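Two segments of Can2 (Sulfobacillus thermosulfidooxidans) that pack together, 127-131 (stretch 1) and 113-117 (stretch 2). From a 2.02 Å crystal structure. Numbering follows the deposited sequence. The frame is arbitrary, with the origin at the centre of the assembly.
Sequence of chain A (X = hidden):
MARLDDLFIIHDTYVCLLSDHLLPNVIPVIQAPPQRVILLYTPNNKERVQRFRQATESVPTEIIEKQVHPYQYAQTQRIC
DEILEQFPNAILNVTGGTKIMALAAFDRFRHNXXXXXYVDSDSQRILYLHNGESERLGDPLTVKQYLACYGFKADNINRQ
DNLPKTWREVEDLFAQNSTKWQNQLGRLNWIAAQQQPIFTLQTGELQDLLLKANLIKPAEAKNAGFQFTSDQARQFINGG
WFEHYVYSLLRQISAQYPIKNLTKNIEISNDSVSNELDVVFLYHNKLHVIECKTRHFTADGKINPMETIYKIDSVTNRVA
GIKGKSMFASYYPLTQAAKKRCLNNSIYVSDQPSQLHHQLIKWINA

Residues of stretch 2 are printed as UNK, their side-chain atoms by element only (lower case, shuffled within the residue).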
# COMPACT_ATOMS: atom_id res chain seq x y z
N LEU A 127 -10.82 -16.70 17.96
CA LEU A 127 -11.61 -17.92 17.67
C LEU A 127 -10.82 -19.12 18.20
O LEU A 127 -9.64 -19.21 17.91
CB LEU A 127 -11.84 -18.05 16.16
CG LEU A 127 -12.34 -16.79 15.47
CD1 LEU A 127 -12.62 -17.08 14.00
CD2 LEU A 127 -13.56 -16.25 16.17
N TYR A 128 -11.46 -19.98 19.00
CA TYR A 128 -10.92 -21.28 19.44
C TYR A 128 -11.41 -22.33 18.45
O TYR A 128 -12.60 -22.72 18.53
CB TYR A 128 -11.34 -21.56 20.87
CG TYR A 128 -10.87 -20.52 21.85
CD1 TYR A 128 -9.57 -20.52 22.31
CD2 TYR A 128 -11.72 -19.53 22.31
CE1 TYR A 128 -9.12 -19.59 23.22
CE2 TYR A 128 -11.28 -18.58 23.22
CZ TYR A 128 -9.98 -18.61 23.68
OH TYR A 128 -9.52 -17.68 24.56
N LEU A 129 -10.55 -22.72 17.50
CA LEU A 129 -10.92 -23.57 16.34
C LEU A 129 -11.16 -25.01 16.79
O LEU A 129 -11.88 -25.71 16.09
CB LEU A 129 -9.83 -23.48 15.27
CG LEU A 129 -9.76 -22.12 14.57
CD1 LEU A 129 -8.81 -22.16 13.38
CD2 LEU A 129 -11.14 -21.67 14.10
N HIS A 130 -10.59 -25.42 17.92
CA HIS A 130 -10.80 -26.78 18.48
C HIS A 130 -12.25 -26.97 18.96
O HIS A 130 -12.74 -28.09 18.79
CB HIS A 130 -9.73 -27.13 19.53
CG HIS A 130 -9.75 -26.28 20.75
ND1 HIS A 130 -9.43 -24.96 20.73
CD2 HIS A 130 -9.98 -26.60 22.04
CE1 HIS A 130 -9.48 -24.47 21.95
NE2 HIS A 130 -9.82 -25.46 22.78
N ASN A 131 -12.91 -25.95 19.51
CA ASN A 131 -14.25 -26.13 20.15
C ASN A 131 -15.33 -25.16 19.63
O ASN A 131 -16.45 -25.24 20.15
CB ASN A 131 -14.16 -26.05 21.67
CG ASN A 131 -13.65 -24.72 22.19
OD1 ASN A 131 -13.80 -23.69 21.54
ND2 ASN A 131 -13.08 -24.74 23.38
N UNK A 113 -5.31 -33.36 19.57
CA UNK A 113 -6.41 -32.73 20.35
C UNK A 113 -5.90 -31.53 21.15
O UNK A 113 -6.25 -31.40 22.34
c UNK A 113 -7.63 -36.87 19.42
n UNK A 113 -6.91 -36.06 20.17
c UNK A 113 -7.09 -33.79 21.25
c UNK A 113 -8.85 -35.07 19.84
c UNK A 113 -7.65 -34.92 20.45
n UNK A 113 -8.83 -36.29 19.19
N UNK A 114 -5.11 -30.66 20.51
CA UNK A 114 -4.53 -29.45 21.14
C UNK A 114 -5.43 -28.24 20.85
O UNK A 114 -6.12 -28.20 19.83
c UNK A 114 -3.12 -29.19 20.61
n UNK A 114 -1.89 -29.82 23.21
n UNK A 114 -3.22 -30.82 24.80
c UNK A 114 -2.12 -30.31 20.81
c UNK A 114 -2.00 -30.86 22.22
c UNK A 114 -2.48 -29.80 24.40
n UNK A 114 -2.26 -28.76 25.18
N UNK A 115 -5.43 -27.24 21.76
CA UNK A 115 -6.05 -25.96 21.49
C UNK A 115 -5.40 -25.21 20.32
O UNK A 115 -4.17 -25.18 20.17
c UNK A 115 -4.81 -27.31 23.09
c UNK A 115 -5.90 -25.14 22.78
c UNK A 115 -5.33 -26.10 23.81
N UNK A 116 -6.24 -24.59 19.50
CA UNK A 116 -5.80 -23.83 18.30
C UNK A 116 -6.61 -22.54 18.27
O UNK A 116 -7.84 -22.62 18.22
c UNK A 116 -5.51 -23.79 15.82
c UNK A 116 -5.22 -25.97 17.05
c UNK A 116 -5.97 -24.64 17.00
c UNK A 116 -5.62 -26.95 15.94
N UNK A 117 -5.93 -21.40 18.28
CA UNK A 117 -6.55 -20.06 18.26
C UNK A 117 -6.27 -19.38 16.91
O UNK A 117 -5.26 -19.68 16.28
c UNK A 117 -4.21 -17.70 20.25
c UNK A 117 -4.61 -18.78 19.28
c UNK A 117 -6.28 -20.01 20.74
c UNK A 117 -6.06 -19.23 19.45

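Position 113 carries six side-chain atoms: one carbon, then a five-membered ring of three carbons and two nitrogens. They touch nothing on stretch 1: the side chain points sideways, the CB of 113 stays 7.4 Å from CB of His-130, and none of the residue's surface is covered there. Only an imidazole fits the atoms, so this is a histidine. His-113 lies outside the contact, with phi and psi both positive (47/46) in the loop that leads into it.

Position 114 has seven side-chain atoms, four carbons and three nitrogens: a chain of three carbons, a nitrogen, and then a carbon bearing two more nitrogens. The CA-to-CB bond points away from stretch 1, and what the position offers across the gap is backbone: its O lies 3.8 Å from CB of His-130. An unbranched chain ending in a planar CN3 group is an arginine. The NE and NH2 atoms of Arg-114 are hydrogen-bonded elsewhere in the structure.

At position 115 three carbons close a ring onto the backbone nitrogen. The residue packs against the imidazole of His-130: the CA of 115 sits 3.7 Å from the centroid of the His-130 ring, 12° off the ring normal, and its CB is 3.7 Å from CE1 of His-130. The first of these is a CH-pi contact over the face of the ring. The closed ring defines proline. Pro-115 has no backbone N-H to donate; its contribution here is its CA and CB against the His-130 ring, and the p rotamer of His-130 (chi1 64°) accompanies this placement of the ring.

Position 116 shows four carbons, forked at the first, with one arm two carbons long. The N of Leu-129 donates a hydrogen bond to the O of 116, at 2.8 Å and an angle of 152°. The same oxygen receives a CA-H...O contact from Tyr-128, 3.6 Å from the CA of that residue to O of 116. The fork and the longer arm make this an isoleucine. CG2 of Ile-116 adds a loose apolar contact, 4.4 Å from CB of Leu-129.

Position 117 repeats the four-carbon pattern, forked at the first with one two-carbon arm. It forms an antiparallel, non-hydrogen-bonded bridge with Tyr-128, the CA of 117 lying 4.7 Å from CA of Tyr-128, and both side chains leave on the same face of the sheet. The CA of 117 also approaches O of Leu-127 at 3.2 Å in a CA-H...O contact. This is a second isoleucine, and CG2 of Ile-117 meets CD1 of Tyr-128 at 3.7 Å.

The contact is the end of an antiparallel pair, burying 303 Å² in all. One hydrogen bond, from Leu-129 to Ile-116, joins the backbones where stretch 1 leaves its strand, and CA-H...O contacts supplement it. Side chains then work locally: Ile-117 pairs with Tyr-128 on their shared face, while beyond the strand ends His-130 lays its ring over Pro-115. The rule to read here is that the backbone hydrogen bond and the CA-H...O contacts go with the register, and a ring over a proline CA continues the packing beyond the bridge.

Stretch 2, residues 113-117: HRPII
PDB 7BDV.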